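Local structure of integral membrane indolylacetylinositol arabinosyltransferase EmbC (Mycolicibacterium smegmatis, 7BVE) at residues A[299-311]-A[482-494]. The protein probably transfers arabinose in building the arabinan of the mycobacterial cell wall, as a membrane-embedded glycosyltransferase of the Emb family. Residues are numbered along the deposited sequence; the frame is centred on the assembly and turned at random.
Sequences YYRWFGTPESPFG and ELQASSFKSAVGP
The carbonyl oxygen of P306 is gripped by two side chains, K489 NZ (2.6 Å) and S308 OG (3.1 Å), which reach it from opposite faces of its plane. The ammonium approaches at a C=O...N angle of 138°, tilted 28° from that plane, whereas the hydroxyl stands well above it. S308 also packs on the helix, its CB against E482 CG and its OG 3.5 Å from A485 CB. K489 gets there because its chain is extended beyond CG, passing T305, whose OG1 lies 3.5 Å from K489 CE. E307 keeps OE2 4.5 Å from K489 NZ, too far for a salt bridge but near enough that the charges probably attract. The base of the same lysine makes a CH-pi contact, CG sitting 4.2 Å from the centroid of the W302 five-membered ring. R301 CG lies over the opposite indole face, and V492 CG1 meets the edge, 3.6 Å from W302 CD1. F303 and F488 touch rim to rim, their planes at 39°. R301 NH1 approaches P494 CD. Loop 299-311, between helices 281-293 and 314-320, thus lies along most of helix 479-492, from E482 to V492, and onto G493 and P494, beside the ethambutol pocket: E307's side chain is about 4 Å from the ligand, and R301 NH2 bonds V1004 O.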
loop_
_atom_site.group_PDB
_atom_site.type_symbol
_atom_site.label_atom_id
_atom_site.label_comp_id
_atom_site.label_asym_id
_atom_site.label_seq_id
_atom_site.Cartn_x
_atom_site.Cartn_y
_atom_site.Cartn_z
ATOM N N TYR A 299 15.161 -19.574 15.899
ATOM C CA TYR A 299 14.391 -20.582 16.605
ATOM C C TYR A 299 12.996 -20.726 16.023
ATOM O O TYR A 299 12.442 -21.825 15.992
ATOM C CB TYR A 299 14.360 -20.196 18.077
ATOM C CG TYR A 299 13.682 -21.128 19.027
ATOM C CD1 TYR A 299 14.236 -22.353 19.341
ATOM C CD2 TYR A 299 12.530 -20.739 19.685
ATOM C CE1 TYR A 299 13.629 -23.185 20.245
ATOM C CE2 TYR A 299 11.922 -21.558 20.586
ATOM C CZ TYR A 299 12.476 -22.774 20.865
ATOM O OH TYR A 299 11.865 -23.592 21.770
ATOM N N TYR A 300 12.428 -19.636 15.534
ATOM C CA TYR A 300 11.052 -19.634 15.080
ATOM C C TYR A 300 10.908 -19.837 13.582
ATOM O O TYR A 300 9.785 -19.985 13.110
ATOM C CB TYR A 300 10.375 -18.324 15.486
ATOM C CG TYR A 300 10.217 -18.139 16.975
ATOM C CD1 TYR A 300 9.196 -18.763 17.665
ATOM C CD2 TYR A 300 11.086 -17.335 17.685
ATOM C CE1 TYR A 300 9.050 -18.597 19.016
ATOM C CE2 TYR A 300 10.947 -17.162 19.037
ATOM C CZ TYR A 300 9.927 -17.793 19.696
ATOM O OH TYR A 300 9.784 -17.618 21.045
ATOM N N ARG A 301 11.996 -19.861 12.820
ATOM C CA ARG A 301 11.862 -19.936 11.375
ATOM C C ARG A 301 13.131 -20.547 10.798
ATOM O O ARG A 301 14.180 -20.561 11.441
ATOM C CB ARG A 301 11.559 -18.547 10.796
ATOM C CG ARG A 301 11.053 -18.493 9.366
ATOM C CD ARG A 301 10.522 -17.129 9.017
ATOM N NE ARG A 301 10.154 -17.064 7.611
ATOM C CZ ARG A 301 8.991 -17.460 7.099
ATOM N NH1 ARG A 301 8.797 -17.349 5.798
ATOM N NH2 ARG A 301 8.041 -17.958 7.862
ATOM N N TRP A 302 12.982 -21.127 9.605
ATOM C CA TRP A 302 14.056 -21.603 8.723
ATOM C C TRP A 302 14.822 -22.798 9.277
ATOM O O TRP A 302 16.048 -22.804 9.247
ATOM C CB TRP A 302 15.044 -20.504 8.333
ATOM C CG TRP A 302 14.446 -19.369 7.602
ATOM C CD1 TRP A 302 13.830 -19.417 6.402
ATOM C CD2 TRP A 302 14.559 -17.991 7.937
ATOM N NE1 TRP A 302 13.457 -18.165 6.017
ATOM C CE2 TRP A 302 13.906 -17.267 6.938
ATOM C CE3 TRP A 302 15.102 -17.296 9.021
ATOM C CZ2 TRP A 302 13.791 -15.891 6.980
ATOM C CZ3 TRP A 302 14.981 -15.937 9.055
ATOM C CH2 TRP A 302 14.334 -15.247 8.047
ATOM N N PHE A 303 14.104 -23.798 9.793
ATOM C CA PHE A 303 14.575 -25.184 9.871
ATOM C C PHE A 303 15.766 -25.377 10.805
ATOM O O PHE A 303 16.490 -26.361 10.697
ATOM C CB PHE A 303 14.906 -25.696 8.470
ATOM C CG PHE A 303 13.708 -25.838 7.586
ATOM C CD1 PHE A 303 12.537 -26.340 8.067
ATOM C CD2 PHE A 303 13.714 -25.315 6.318
ATOM C CE1 PHE A 303 11.443 -26.425 7.249
ATOM C CE2 PHE A 303 12.607 -25.380 5.515
ATOM C CZ PHE A 303 11.477 -25.936 5.987
ATOM N N GLY A 304 15.998 -24.451 11.727
ATOM C CA GLY A 304 17.120 -24.594 12.629
ATOM C C GLY A 304 18.441 -24.106 12.094
ATOM O O GLY A 304 19.481 -24.410 12.681
ATOM N N THR A 305 18.390 -23.342 10.995
ATOM C CA THR A 305 19.604 -22.728 10.391
ATOM C C THR A 305 20.060 -21.614 11.339
ATOM O O THR A 305 19.178 -20.910 11.869
ATOM C CB THR A 305 19.317 -22.200 8.980
ATOM O OG1 THR A 305 18.190 -21.326 9.054
ATOM C CG2 THR A 305 19.043 -23.305 7.983
ATOM N N PRO A 306 21.373 -21.411 11.585
ATOM C CA PRO A 306 21.829 -20.417 12.553
ATOM C C PRO A 306 21.708 -18.994 12.021
ATOM O O PRO A 306 21.472 -18.759 10.844
ATOM C CB PRO A 306 23.281 -20.803 12.770
ATOM C CG PRO A 306 23.680 -21.418 11.514
ATOM C CD PRO A 306 22.505 -22.159 11.033
ATOM N N GLU A 307 21.864 -18.037 12.935
ATOM C CA GLU A 307 22.138 -16.640 12.603
ATOM C C GLU A 307 23.590 -16.584 12.150
ATOM O O GLU A 307 24.522 -16.503 12.954
ATOM C CB GLU A 307 21.899 -15.755 13.815
ATOM C CG GLU A 307 20.478 -15.734 14.283
ATOM C CD GLU A 307 19.569 -14.950 13.367
ATOM O OE1 GLU A 307 20.027 -13.945 12.786
ATOM O OE2 GLU A 307 18.391 -15.331 13.225
ATOM N N SER A 308 23.783 -16.661 10.835
ATOM C CA SER A 308 25.047 -17.201 10.354
ATOM C C SER A 308 26.193 -16.188 10.448
ATOM O O SER A 308 27.154 -16.498 11.152
ATOM C CB SER A 308 24.866 -17.824 8.957
ATOM O OG SER A 308 23.945 -18.897 8.971
ATOM N N PRO A 309 26.175 -14.955 9.831
ATOM C CA PRO A 309 27.236 -14.014 10.220
ATOM C C PRO A 309 26.799 -13.001 11.268
ATOM O O PRO A 309 27.649 -12.329 11.854
ATOM C CB PRO A 309 27.582 -13.324 8.900
ATOM C CG PRO A 309 26.321 -13.236 8.231
ATOM C CD PRO A 309 25.526 -14.448 8.591
ATOM N N PHE A 310 25.507 -12.905 11.548
ATOM C CA PHE A 310 24.975 -11.809 12.333
ATOM C C PHE A 310 24.651 -12.273 13.741
ATOM O O PHE A 310 24.392 -13.450 13.983
ATOM C CB PHE A 310 23.724 -11.225 11.699
ATOM C CG PHE A 310 23.947 -10.670 10.334
ATOM C CD1 PHE A 310 24.654 -9.503 10.155
ATOM C CD2 PHE A 310 23.410 -11.293 9.230
ATOM C CE1 PHE A 310 24.854 -8.987 8.898
ATOM C CE2 PHE A 310 23.604 -10.778 7.972
ATOM C CZ PHE A 310 24.326 -9.624 7.808
ATOM N N GLY A 311 24.668 -11.326 14.672
ATOM C CA GLY A 311 24.329 -11.618 16.044
ATOM C C GLY A 311 25.486 -12.139 16.865
ATOM O O GLY A 311 25.394 -13.220 17.447
ATOM N N GLU A 482 27.624 -21.341 6.525
ATOM C CA GLU A 482 27.064 -19.995 6.514
ATOM C C GLU A 482 26.674 -19.552 5.109
ATOM O O GLU A 482 25.647 -18.884 4.941
ATOM C CB GLU A 482 28.044 -19.005 7.127
ATOM C CG GLU A 482 28.362 -19.283 8.569
ATOM C CD GLU A 482 29.096 -18.139 9.220
ATOM O OE1 GLU A 482 29.349 -17.134 8.532
ATOM O OE2 GLU A 482 29.426 -18.242 10.416
ATOM N N LEU A 483 27.452 -19.935 4.088
ATOM C CA LEU A 483 27.078 -19.586 2.717
ATOM C C LEU A 483 25.789 -20.275 2.291
ATOM O O LEU A 483 24.874 -19.632 1.755
ATOM C CB LEU A 483 28.197 -19.941 1.741
ATOM C CG LEU A 483 29.481 -19.125 1.702
ATOM C CD1 LEU A 483 30.423 -19.754 0.709
ATOM C CD2 LEU A 483 29.191 -17.699 1.313
ATOM N N GLN A 484 25.694 -21.587 2.524
ATOM C CA GLN A 484 24.510 -22.317 2.107
ATOM C C GLN A 484 23.296 -21.952 2.944
ATOM O O GLN A 484 22.180 -21.910 2.415
ATOM C CB GLN A 484 24.788 -23.811 2.167
ATOM C CG GLN A 484 25.824 -24.258 1.168
ATOM C CD GLN A 484 26.189 -25.707 1.329
ATOM O OE1 GLN A 484 25.681 -26.390 2.213
ATOM N NE2 GLN A 484 27.094 -26.185 0.489
ATOM N N ALA A 485 23.489 -21.622 4.225
ATOM C CA ALA A 485 22.377 -21.169 5.047
ATOM C C ALA A 485 21.875 -19.804 4.609
ATOM O O ALA A 485 20.668 -19.558 4.629
ATOM C CB ALA A 485 22.789 -21.144 6.512
ATOM N N SER A 486 22.771 -18.907 4.183
ATOM C CA SER A 486 22.329 -17.591 3.728
ATOM C C SER A 486 21.591 -17.675 2.401
ATOM O O SER A 486 20.561 -17.010 2.216
ATOM C CB SER A 486 23.524 -16.657 3.614
ATOM O OG SER A 486 24.127 -16.471 4.879
ATOM N N SER A 487 22.088 -18.507 1.479
ATOM C CA SER A 487 21.384 -18.734 0.218
ATOM C C SER A 487 20.020 -19.373 0.450
ATOM O O SER A 487 19.037 -19.018 -0.212
ATOM C CB SER A 487 22.230 -19.615 -0.691
ATOM O OG SER A 487 23.463 -18.996 -0.990
ATOM N N PHE A 488 19.933 -20.277 1.426
ATOM C CA PHE A 488 18.679 -20.957 1.723
ATOM C C PHE A 488 17.668 -20.027 2.386
ATOM O O PHE A 488 16.476 -20.095 2.079
ATOM C CB PHE A 488 18.981 -22.167 2.598
ATOM C CG PHE A 488 17.793 -22.997 2.924
ATOM C CD1 PHE A 488 17.201 -23.783 1.957
ATOM C CD2 PHE A 488 17.294 -23.033 4.209
ATOM C CE1 PHE A 488 16.118 -24.558 2.258
ATOM C CE2 PHE A 488 16.216 -23.807 4.506
ATOM C CZ PHE A 488 15.629 -24.572 3.529
ATOM N N LYS A 489 18.121 -19.151 3.292
ATOM C CA LYS A 489 17.223 -18.171 3.899
ATOM C C LYS A 489 16.717 -17.172 2.878
ATOM O O LYS A 489 15.580 -16.703 2.971
ATOM C CB LYS A 489 17.922 -17.413 5.018
ATOM C CG LYS A 489 18.206 -18.196 6.244
ATOM C CD LYS A 489 18.881 -17.306 7.239
ATOM C CE LYS A 489 19.258 -18.069 8.467
ATOM N NZ LYS A 489 19.936 -17.183 9.432
ATOM N N SER A 490 17.562 -16.804 1.913
ATOM C CA SER A 490 17.104 -15.926 0.844
ATOM C C SER A 490 16.101 -16.629 -0.059
ATOM O O SER A 490 15.163 -16.002 -0.558
ATOM C CB SER A 490 18.293 -15.431 0.034
ATOM O OG SER A 490 17.859 -14.621 -1.038
ATOM N N ALA A 491 16.279 -17.935 -0.276
ATOM C CA ALA A 491 15.352 -18.673 -1.128
ATOM C C ALA A 491 14.004 -18.881 -0.452
ATOM O O ALA A 491 12.962 -18.798 -1.106
ATOM C CB ALA A 491 15.956 -20.016 -1.519
ATOM N N VAL A 492 13.998 -19.150 0.850
ATOM C CA VAL A 492 12.765 -19.466 1.562
ATOM C C VAL A 492 12.019 -18.202 1.954
ATOM O O VAL A 492 10.879 -17.984 1.538
ATOM C CB VAL A 492 13.049 -20.319 2.812
ATOM C CG1 VAL A 492 11.794 -20.502 3.626
ATOM C CG2 VAL A 492 13.597 -21.661 2.416
ATOM N N GLY A 493 12.660 -17.359 2.751
ATOM C CA GLY A 493 11.946 -16.412 3.568
ATOM C C GLY A 493 11.567 -15.166 2.829
ATOM O O GLY A 493 11.788 -15.021 1.623
ATOM N N PRO A 494 10.953 -14.233 3.559
ATOM C CA PRO A 494 10.606 -12.931 2.972
ATOM C C PRO A 494 11.862 -12.105 2.736
ATOM O O PRO A 494 12.560 -11.720 3.677
ATOM C CB PRO A 494 9.697 -12.298 4.031
ATOM C CG PRO A 494 10.066 -12.969 5.304
ATOM C CD PRO A 494 10.459 -14.364 4.939
#